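Local structure of probable methyltransferase (3KTY) at residues I102-L113 with A164-L173; P21-K32 with A55-L66. The protein probably transfers methyl groups from S-adenosyl-L-methionine to RNA, as a TrmH-family enzyme whose SpoU methylase domain forms this chain. All coordinates share one frame; numbering follows the deposited sequence.

Contact 1. Residues I102-L113 with A164-L173; sequences IREAAGLARRHL and AAWELRYALL
Arg103 and Glu167 meet at an angle, yet their flat ends lie nearly coplanar, guanidinium and carboxylate planes 26° apart. The arginine NH2 donates in its own plane to the syn lone pair of Glu167 OE2, 3.3 Å away, and NE makes weak bonds to both carboxylate oxygens, the nearer being OE1 at 3.2 Å. With CG anti to the carbonyl carbon, Glu167 lays CG against Ile102 CG1 at 3.9 Å; the bend at chi2 turns the carboxylate to the arginine. Both charged groups have further partners in the second subunit: Arg103 pairs with Glu167 there, and Glu167 accepts from Trp166 there, which ties the helix pair to the dimer interface.

Helices 102-115 and 157-172 are neighbours on one side of the parallel sheet of a SPOUT-type alpha/beta domain. Their segment axes approach to 8.6 Å at a crossing angle of -44°, a closeness that small residues permit: Ala106 CB packs on Ala171 CB at 3.8 Å. Leu168 turns its CD2 under this pair to touch Ala109 CB at 3.7 Å, with strands 11-16 and 121-125 beneath it.

Further along, Arg110 and Leu172 run antiparallel alongside each other. The arginine's NH1 donates in the guanidinium plane to Ala171 O (2.9 Å, 154° at the hydrogen), while its NE is engaged by Asp114. Leu172 CD2 touches Leu113 CD1, the side chains crossing at roughly a right angle.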
loop_
_atom_site.group_PDB
_atom_site.type_symbol
_atom_site.label_atom_id
_atom_site.label_comp_id
_atom_site.label_asym_id
_atom_site.label_seq_id
_atom_site.Cartn_x
_atom_site.Cartn_y
_atom_site.Cartn_z
ATOM N N ILE A 102 -7.846 -3.880 9.570
ATOM C CA ILE A 102 -6.635 -4.587 9.187
ATOM C C ILE A 102 -5.523 -4.403 10.212
ATOM O O ILE A 102 -4.638 -5.228 10.315
ATOM C CB ILE A 102 -6.155 -4.128 7.775
ATOM C CG1 ILE A 102 -4.992 -4.970 7.304
ATOM C CG2 ILE A 102 -5.771 -2.620 7.765
ATOM C CD1 ILE A 102 -5.389 -6.405 7.041
ATOM N N ARG A 103 -5.552 -3.301 10.955
ATOM C CA ARG A 103 -4.511 -3.052 11.949
ATOM C C ARG A 103 -4.713 -3.934 13.211
ATOM O O ARG A 103 -3.770 -4.503 13.710
ATOM C CB ARG A 103 -4.409 -1.553 12.257
ATOM C CG ARG A 103 -3.658 -1.195 13.514
ATOM C CD ARG A 103 -2.276 -0.587 13.266
ATOM N NE ARG A 103 -2.093 0.194 12.026
ATOM C CZ ARG A 103 -1.731 1.472 11.977
ATOM N NH1 ARG A 103 -1.561 2.165 13.107
ATOM N NH2 ARG A 103 -1.522 2.059 10.802
ATOM N N GLU A 104 -5.951 -4.028 13.686
ATOM C CA GLU A 104 -6.336 -5.008 14.700
ATOM C C GLU A 104 -6.053 -6.455 14.224
ATOM O O GLU A 104 -5.536 -7.292 14.963
ATOM C CB GLU A 104 -7.814 -4.802 15.093
ATOM C CG GLU A 104 -8.082 -3.400 15.662
ATOM C CD GLU A 104 -9.549 -2.941 15.619
ATOM O OE1 GLU A 104 -10.273 -3.256 14.652
ATOM O OE2 GLU A 104 -9.971 -2.231 16.556
ATOM N N ALA A 105 -6.351 -6.732 12.971
ATOM C CA ALA A 105 -6.230 -8.064 12.468
ATOM C C ALA A 105 -4.753 -8.462 12.458
ATOM O O ALA A 105 -4.374 -9.565 12.910
ATOM C CB ALA A 105 -6.907 -8.197 11.111
ATOM N N ALA A 106 -3.907 -7.550 12.013
ATOM C CA ALA A 106 -2.460 -7.772 12.065
ATOM C C ALA A 106 -1.930 -8.058 13.479
ATOM O O ALA A 106 -1.137 -8.978 13.668
ATOM C CB ALA A 106 -1.715 -6.615 11.442
ATOM N N GLY A 107 -2.368 -7.286 14.471
ATOM C CA GLY A 107 -2.003 -7.569 15.863
ATOM C C GLY A 107 -2.419 -8.974 16.358
ATOM O O GLY A 107 -1.629 -9.682 16.997
ATOM N N LEU A 108 -3.657 -9.361 16.059
ATOM C CA LEU A 108 -4.150 -10.727 16.301
ATOM C C LEU A 108 -3.285 -11.768 15.602
ATOM O O LEU A 108 -2.918 -12.753 16.194
ATOM C CB LEU A 108 -5.557 -10.861 15.790
ATOM C CG LEU A 108 -6.552 -9.997 16.532
ATOM C CD1 LEU A 108 -7.871 -9.956 15.757
ATOM C CD2 LEU A 108 -6.715 -10.565 17.951
ATOM N N ALA A 109 -2.930 -11.541 14.348
ATOM C CA ALA A 109 -2.053 -12.473 13.674
ATOM C C ALA A 109 -0.739 -12.714 14.412
ATOM O O ALA A 109 -0.267 -13.844 14.489
ATOM C CB ALA A 109 -1.779 -12.020 12.258
ATOM N N ARG A 110 -0.137 -11.644 14.916
ATOM C CA ARG A 110 1.154 -11.707 15.594
ATOM C C ARG A 110 1.049 -12.554 16.847
ATOM O O ARG A 110 1.915 -13.367 17.135
ATOM C CB ARG A 110 1.624 -10.290 15.988
ATOM C CG ARG A 110 2.663 -10.249 17.094
ATOM C CD ARG A 110 3.959 -10.798 16.594
ATOM N NE ARG A 110 4.981 -10.751 17.634
ATOM C CZ ARG A 110 5.945 -9.828 17.682
ATOM N NH1 ARG A 110 6.023 -8.848 16.751
ATOM N NH2 ARG A 110 6.848 -9.884 18.648
ATOM N N ARG A 111 -0.028 -12.325 17.584
ATOM C CA ARG A 111 -0.334 -13.032 18.815
ATOM C C ARG A 111 -0.504 -14.528 18.515
ATOM O O ARG A 111 0.085 -15.384 19.174
ATOM C CB ARG A 111 -1.644 -12.468 19.387
ATOM C CG ARG A 111 -1.659 -12.197 20.877
ATOM C CD ARG A 111 -2.716 -11.140 21.236
ATOM N NE ARG A 111 -2.353 -9.821 20.706
ATOM C CZ ARG A 111 -3.227 -8.917 20.260
ATOM N NH1 ARG A 111 -2.798 -7.740 19.787
ATOM N NH2 ARG A 111 -4.532 -9.185 20.288
ATOM N N HIS A 112 -1.302 -14.830 17.498
ATOM C CA HIS A 112 -1.517 -16.197 17.087
ATOM C C HIS A 112 -0.206 -16.877 16.702
ATOM O O HIS A 112 0.073 -17.962 17.155
ATOM C CB HIS A 112 -2.524 -16.255 15.946
ATOM C CG HIS A 112 -2.949 -17.648 15.589
ATOM N ND1 HIS A 112 -3.822 -18.380 16.369
ATOM C CD2 HIS A 112 -2.630 -18.440 14.533
ATOM C CE1 HIS A 112 -4.007 -19.567 15.816
ATOM N NE2 HIS A 112 -3.285 -19.635 14.713
ATOM N N LEU A 113 0.614 -16.241 15.884
ATOM C CA LEU A 113 1.863 -16.882 15.498
ATOM C C LEU A 113 2.837 -17.061 16.651
ATOM O O LEU A 113 3.686 -17.969 16.634
ATOM C CB LEU A 113 2.528 -16.137 14.352
ATOM C CG LEU A 113 1.657 -16.107 13.093
ATOM C CD1 LEU A 113 2.412 -15.459 11.962
ATOM C CD2 LEU A 113 1.211 -17.522 12.709
ATOM N N ALA A 164 -2.501 -4.947 3.307
ATOM C CA ALA A 164 -2.553 -6.062 4.265
ATOM C C ALA A 164 -1.176 -6.613 4.613
ATOM O O ALA A 164 -0.827 -6.851 5.776
ATOM C CB ALA A 164 -3.393 -7.171 3.704
ATOM N N ALA A 165 -0.377 -6.799 3.575
ATOM C CA ALA A 165 0.937 -7.330 3.750
ATOM C C ALA A 165 1.840 -6.324 4.468
ATOM O O ALA A 165 2.725 -6.721 5.217
ATOM C CB ALA A 165 1.536 -7.747 2.390
ATOM N N TRP A 166 1.631 -5.027 4.236
ATOM C CA TRP A 166 2.398 -4.026 4.985
ATOM C C TRP A 166 2.023 -4.103 6.490
ATOM O O TRP A 166 2.884 -4.238 7.353
ATOM C CB TRP A 166 2.253 -2.599 4.343
ATOM C CG TRP A 166 2.437 -1.571 5.316
ATOM C CD1 TRP A 166 1.475 -0.813 5.874
ATOM C CD2 TRP A 166 3.664 -1.219 5.964
ATOM N NE1 TRP A 166 2.016 0.017 6.824
ATOM C CE2 TRP A 166 3.365 -0.212 6.902
ATOM C CE3 TRP A 166 4.992 -1.666 5.845
ATOM C CZ2 TRP A 166 4.326 0.354 7.735
ATOM C CZ3 TRP A 166 5.961 -1.092 6.665
ATOM C CH2 TRP A 166 5.619 -0.092 7.589
ATOM N N GLU A 167 0.740 -4.080 6.804
ATOM C CA GLU A 167 0.280 -4.234 8.207
ATOM C C GLU A 167 0.823 -5.470 8.908
ATOM O O GLU A 167 1.298 -5.425 10.056
ATOM C CB GLU A 167 -1.241 -4.283 8.217
ATOM C CG GLU A 167 -1.842 -2.832 7.956
ATOM C CD GLU A 167 -1.581 -1.829 9.095
ATOM O OE1 GLU A 167 -1.243 -2.245 10.219
ATOM O OE2 GLU A 167 -1.714 -0.607 8.878
ATOM N N LEU A 168 0.782 -6.583 8.186
ATOM C CA LEU A 168 1.285 -7.826 8.697
ATOM C C LEU A 168 2.772 -7.780 8.894
ATOM O O LEU A 168 3.290 -8.215 9.895
ATOM C CB LEU A 168 0.913 -8.971 7.762
ATOM C CG LEU A 168 -0.541 -9.409 7.944
ATOM C CD1 LEU A 168 -0.898 -10.374 6.852
ATOM C CD2 LEU A 168 -0.681 -10.046 9.315
ATOM N N ARG A 169 3.480 -7.255 7.926
ATOM C CA ARG A 169 4.908 -7.122 8.113
ATOM C C ARG A 169 5.230 -6.289 9.359
ATOM O O ARG A 169 6.048 -6.655 10.208
ATOM C CB ARG A 169 5.523 -6.477 6.862
ATOM C CG ARG A 169 6.954 -6.056 7.037
ATOM C CD ARG A 169 7.592 -5.622 5.655
ATOM N NE ARG A 169 9.010 -5.426 5.889
ATOM C CZ ARG A 169 9.896 -6.404 5.988
ATOM N NH1 ARG A 169 9.530 -7.657 5.804
ATOM N NH2 ARG A 169 11.153 -6.128 6.273
ATOM N N TYR A 170 4.575 -5.153 9.468
ATOM C CA TYR A 170 4.894 -4.276 10.570
ATOM C C TYR A 170 4.616 -4.993 11.883
ATOM O O TYR A 170 5.355 -4.857 12.858
ATOM C CB TYR A 170 4.083 -2.967 10.506
ATOM C CG TYR A 170 4.656 -1.907 11.415
ATOM C CD1 TYR A 170 5.696 -1.083 10.975
ATOM C CD2 TYR A 170 4.204 -1.758 12.730
ATOM C CE1 TYR A 170 6.263 -0.110 11.809
ATOM C CE2 TYR A 170 4.752 -0.757 13.571
ATOM C CZ TYR A 170 5.776 0.044 13.111
ATOM O OH TYR A 170 6.333 0.999 13.948
ATOM N N ALA A 171 3.512 -5.708 11.917
ATOM C CA ALA A 171 3.123 -6.338 13.171
ATOM C C ALA A 171 4.056 -7.540 13.517
ATOM O O ALA A 171 4.239 -7.872 14.674
ATOM C CB ALA A 171 1.652 -6.734 13.151
ATOM N N LEU A 172 4.733 -8.092 12.515
ATOM C CA LEU A 172 5.589 -9.234 12.736
ATOM C C LEU A 172 7.042 -8.878 13.013
ATOM O O LEU A 172 7.777 -9.652 13.628
ATOM C CB LEU A 172 5.502 -10.199 11.537
ATOM C CG LEU A 172 4.195 -10.947 11.281
ATOM C CD1 LEU A 172 4.422 -12.007 10.207
ATOM C CD2 LEU A 172 3.686 -11.610 12.559
ATOM N N LEU A 173 7.476 -7.712 12.561
ATOM C CA LEU A 173 8.873 -7.339 12.735
ATOM C C LEU A 173 9.306 -7.236 14.208
ATOM O O LEU A 173 8.514 -6.872 15.077
ATOM C CB LEU A 173 9.176 -6.046 11.987
ATOM C CG LEU A 173 9.401 -6.300 10.500
ATOM C CD1 LEU A 173 9.673 -4.987 9.738
ATOM C CD2 LEU A 173 10.512 -7.309 10.238
#

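Contact 2. Residues P21-K32 with A55-L66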
loop_
_atom_site.group_PDB
_atom_site.type_symbol
_atom_site.label_atom_id
_atom_site.label_comp_id
_atom_site.label_asym_id
_atom_site.label_seq_id
_atom_site.Cartn_x
_atom_site.Cartn_y
_atom_site.Cartn_z
ATOM N N PRO A 21 -4.881 -12.014 -14.967
ATOM C CA PRO A 21 -3.537 -12.576 -14.739
ATOM C C PRO A 21 -2.480 -11.562 -14.296
ATOM O O PRO A 21 -1.606 -11.900 -13.499
ATOM C CB PRO A 21 -3.164 -13.175 -16.094
ATOM C CG PRO A 21 -4.454 -13.503 -16.725
ATOM C CD PRO A 21 -5.411 -12.399 -16.275
ATOM N N GLY A 22 -2.561 -10.331 -14.789
ATOM C CA GLY A 22 -1.656 -9.295 -14.329
ATOM C C GLY A 22 -1.767 -9.002 -12.847
ATOM O O GLY A 22 -0.751 -8.780 -12.192
ATOM N N ASN A 23 -2.997 -8.973 -12.327
ATOM C CA ASN A 23 -3.239 -8.859 -10.891
ATOM C C ASN A 23 -2.536 -9.960 -10.090
ATOM O O ASN A 23 -2.100 -9.735 -8.951
ATOM C CB ASN A 23 -4.736 -8.917 -10.553
ATOM C CG ASN A 23 -5.495 -7.634 -10.891
ATOM O OD1 ASN A 23 -5.013 -6.516 -10.672
ATOM N ND2 ASN A 23 -6.722 -7.800 -11.382
ATOM N N VAL A 24 -2.433 -11.151 -10.668
ATOM C CA VAL A 24 -1.807 -12.275 -9.968
ATOM C C VAL A 24 -0.326 -12.072 -9.862
ATOM O O VAL A 24 0.263 -12.376 -8.820
ATOM C CB VAL A 24 -1.992 -13.603 -10.705
ATOM C CG1 VAL A 24 -1.146 -14.663 -10.059
ATOM C CG2 VAL A 24 -3.457 -14.000 -10.737
ATOM N N GLY A 25 0.285 -11.581 -10.948
ATOM C CA GLY A 25 1.679 -11.158 -10.915
ATOM C C GLY A 25 1.942 -9.998 -9.951
ATOM O O GLY A 25 2.897 -10.017 -9.187
ATOM N N SER A 26 1.090 -8.980 -9.977
ATOM C CA SER A 26 1.253 -7.829 -9.089
ATOM C C SER A 26 1.134 -8.266 -7.653
ATOM O O SER A 26 1.855 -7.783 -6.772
ATOM C CB SER A 26 0.182 -6.769 -9.395
ATOM O OG SER A 26 0.367 -6.269 -10.703
ATOM N N ALA A 27 0.191 -9.185 -7.434
ATOM C CA ALA A 27 -0.022 -9.827 -6.156
ATOM C C ALA A 27 1.266 -10.454 -5.624
ATOM O O ALA A 27 1.611 -10.290 -4.457
ATOM C CB ALA A 27 -1.181 -10.900 -6.240
ATOM N N ALA A 28 1.980 -11.164 -6.480
ATOM C CA ALA A 28 3.171 -11.862 -6.026
ATOM C C ALA A 28 4.270 -10.892 -5.634
ATOM O O ALA A 28 4.988 -11.123 -4.655
ATOM C CB ALA A 28 3.679 -12.821 -7.127
ATOM N N ARG A 29 4.391 -9.814 -6.424
ATOM C CA ARG A 29 5.421 -8.799 -6.237
ATOM C C ARG A 29 5.066 -8.022 -4.989
ATOM O O ARG A 29 5.885 -7.861 -4.075
ATOM C CB ARG A 29 5.519 -7.867 -7.459
ATOM C CG ARG A 29 6.734 -6.966 -7.421
ATOM C CD ARG A 29 6.812 -5.905 -8.550
ATOM N NE ARG A 29 6.912 -4.561 -7.973
ATOM C CZ ARG A 29 7.982 -4.077 -7.333
ATOM N NH1 ARG A 29 7.952 -2.850 -6.817
ATOM N NH2 ARG A 29 9.087 -4.810 -7.200
ATOM N N ALA A 30 3.833 -7.547 -4.933
ATOM C CA ALA A 30 3.355 -6.940 -3.681
ATOM C C ALA A 30 3.777 -7.734 -2.429
ATOM O O ALA A 30 4.419 -7.182 -1.544
ATOM C CB ALA A 30 1.842 -6.788 -3.710
ATOM N N ILE A 31 3.430 -9.019 -2.323
ATOM C CA ILE A 31 3.776 -9.699 -1.063
ATOM C C ILE A 31 5.263 -9.931 -0.873
ATOM O O ILE A 31 5.782 -9.879 0.234
ATOM C CB ILE A 31 2.954 -10.992 -0.756
ATOM C CG1 ILE A 31 3.215 -12.088 -1.786
ATOM C CG2 ILE A 31 1.457 -10.678 -0.636
ATOM C CD1 ILE A 31 2.544 -13.388 -1.404
ATOM N N LYS A 32 5.971 -10.174 -1.956
ATOM C CA LYS A 32 7.383 -10.338 -1.785
ATOM C C LYS A 32 8.016 -9.080 -1.208
ATOM O O LYS A 32 8.901 -9.185 -0.368
ATOM C CB LYS A 32 8.069 -10.724 -3.091
ATOM C CG LYS A 32 9.426 -11.312 -2.839
ATOM C CD LYS A 32 10.053 -11.790 -4.119
ATOM C CE LYS A 32 11.310 -12.611 -3.835
ATOM N NZ LYS A 32 12.288 -12.435 -4.942
ATOM N N ALA A 55 0.986 -12.269 -16.101
ATOM C CA ALA A 55 1.274 -12.480 -14.690
ATOM C C ALA A 55 2.776 -12.440 -14.504
ATOM O O ALA A 55 3.281 -11.746 -13.623
ATOM C CB ALA A 55 0.713 -13.803 -14.189
ATOM N N VAL A 56 3.485 -13.195 -15.341
ATOM C CA VAL A 56 4.946 -13.202 -15.313
ATOM C C VAL A 56 5.507 -11.777 -15.417
ATOM O O VAL A 56 6.264 -11.339 -14.547
ATOM C CB VAL A 56 5.519 -14.053 -16.454
ATOM C CG1 VAL A 56 6.966 -13.693 -16.701
ATOM C CG2 VAL A 56 5.366 -15.540 -16.139
ATOM N N ALA A 57 5.132 -11.062 -16.480
ATOM C CA ALA A 57 5.595 -9.678 -16.722
ATOM C C ALA A 57 5.370 -8.696 -15.555
ATOM O O ALA A 57 6.246 -7.899 -15.242
ATOM C CB ALA A 57 4.954 -9.151 -17.950
ATOM N N LEU A 58 4.205 -8.757 -14.913
ATOM C CA LEU A 58 3.948 -7.942 -13.722
ATOM C C LEU A 58 4.558 -8.493 -12.436
ATOM O O LEU A 58 4.471 -7.869 -11.387
ATOM C CB LEU A 58 2.450 -7.725 -13.510
ATOM C CG LEU A 58 1.800 -6.760 -14.509
ATOM C CD1 LEU A 58 0.588 -6.114 -13.862
ATOM C CD2 LEU A 58 2.777 -5.694 -14.956
ATOM N N ALA A 59 5.186 -9.653 -12.511
ATOM C CA ALA A 59 5.780 -10.226 -11.311
ATOM C C ALA A 59 7.270 -9.943 -11.171
ATOM O O ALA A 59 7.837 -10.227 -10.129
ATOM C CB ALA A 59 5.537 -11.723 -11.262
ATOM N N SER A 60 7.895 -9.414 -12.228
ATOM C CA SER A 60 9.359 -9.310 -12.322
ATOM C C SER A 60 10.047 -9.045 -10.971
ATOM O O SER A 60 9.768 -8.043 -10.291
ATOM C CB SER A 60 9.758 -8.247 -13.347
ATOM O OG SER A 60 9.319 -6.968 -12.926
ATOM N N GLY A 61 10.948 -9.951 -10.596
ATOM C CA GLY A 61 11.563 -9.945 -9.278
ATOM C C GLY A 61 10.978 -11.017 -8.359
ATOM O O GLY A 61 11.692 -11.652 -7.588
ATOM N N ALA A 62 9.670 -11.206 -8.441
ATOM C CA ALA A 62 8.948 -12.158 -7.591
ATOM C C ALA A 62 8.458 -13.373 -8.393
ATOM O O ALA A 62 7.421 -13.964 -8.091
ATOM C CB ALA A 62 7.779 -11.467 -6.923
ATOM N N LEU A 63 9.207 -13.744 -9.421
ATOM C CA LEU A 63 8.802 -14.856 -10.276
ATOM C C LEU A 63 8.753 -16.184 -9.530
ATOM O O LEU A 63 7.934 -17.049 -9.847
ATOM C CB LEU A 63 9.723 -14.975 -11.471
ATOM C CG LEU A 63 8.869 -14.816 -12.718
ATOM C CD1 LEU A 63 9.696 -14.296 -13.916
ATOM C CD2 LEU A 63 8.146 -16.146 -13.025
ATOM N N ASP A 64 9.656 -16.327 -8.563
ATOM C CA ASP A 64 9.673 -17.457 -7.648
ATOM C C ASP A 64 8.389 -17.586 -6.806
ATOM O O ASP A 64 7.887 -18.674 -6.618
ATOM C CB ASP A 64 10.913 -17.363 -6.733
ATOM C CG ASP A 64 10.904 -16.106 -5.832
ATOM O OD1 ASP A 64 11.679 -16.081 -4.832
ATOM O OD2 ASP A 64 10.121 -15.159 -6.114
ATOM N N VAL A 65 7.874 -16.483 -6.281
ATOM C CA VAL A 65 6.675 -16.541 -5.463
ATOM C C VAL A 65 5.546 -17.010 -6.358
ATOM O O VAL A 65 4.659 -17.780 -5.944
ATOM C CB VAL A 65 6.353 -15.146 -4.851
ATOM C CG1 VAL A 65 4.918 -15.048 -4.339
ATOM C CG2 VAL A 65 7.317 -14.830 -3.745
ATOM N N LEU A 66 5.619 -16.539 -7.595
ATOM C CA LEU A 66 4.614 -16.751 -8.611
ATOM C C LEU A 66 4.595 -18.194 -9.083
ATOM O O LEU A 66 3.541 -18.770 -9.256
ATOM C CB LEU A 66 4.904 -15.856 -9.797
ATOM C CG LEU A 66 3.842 -15.984 -10.880
ATOM C CD1 LEU A 66 2.454 -15.534 -10.391
ATOM C CD2 LEU A 66 4.269 -15.217 -12.155
#
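Lys32 reaches across to Ala62 and Gly61, where helix 21-33 of the SPOUT-type alpha/beta domain packs on helices 53-59 and 63-67. Its CB lies 3.9 Å from Ala62 CB. With CG anti to the backbone N (chi1 -162°) and the chain extended through chi3, CD continues over the same alanine, 3.6 Å from its CB, and also borders Val65 CG2. CE passes beside the carboxylate of Asp64, the two side chains crossing at about a right angle. A bend at chi4 then brings NZ to Gly61 O at 2.8 Å, tilted 26° from the carbonyl plane; its salt bridge to Asp64 OD2 is long. The accepting carbonyl belongs to the type II turn Ala59-Ala62, which leads into the next helix with Ala62 at its N-cap.

Behind the lysine, Ala28 CB rests on Val65 CG1, and Val24 CG1 meets Leu66 CD1 across a near-perpendicular crossing. Toward the start of helix 21-33, Gly25, with no side chain, lets the backbones come together, the segment axes of 21-32 and 55-59 being 6.8 Å apart, and its CA makes a CA-H...O contact with Ala55 O. Arg29 NH1 hydrogen-bonds Gln159 of the second subunit, its CD passing Ser60 O. Leu58 CD1 covers Ser26 OG, whose hydroxyl donates to Gly22 O at 3.1 Å from above the carbonyl plane, an oxygen that also accepts from Ser26 N.

Overall arrangement
Both segments of contact 2 precede those of contact 1 in the sequence, and the centres of the two contacts lie about 22 Å apart. They share the parallel sheet through helices 21-33 and 157-172, both of which pack on strand 11-16. These two helices are neighbours, with Ala165 touching Ile31 and with Ser26 and Ala27 packed against Ala158 and Leu161. Helix 157-172 thus stands between helix 21-33 and helix 102-115, bringing the end of the domain back between earlier elements. Each contact also reaches the second subunit, so the helix packing within the chain is continuous with the dimer interface.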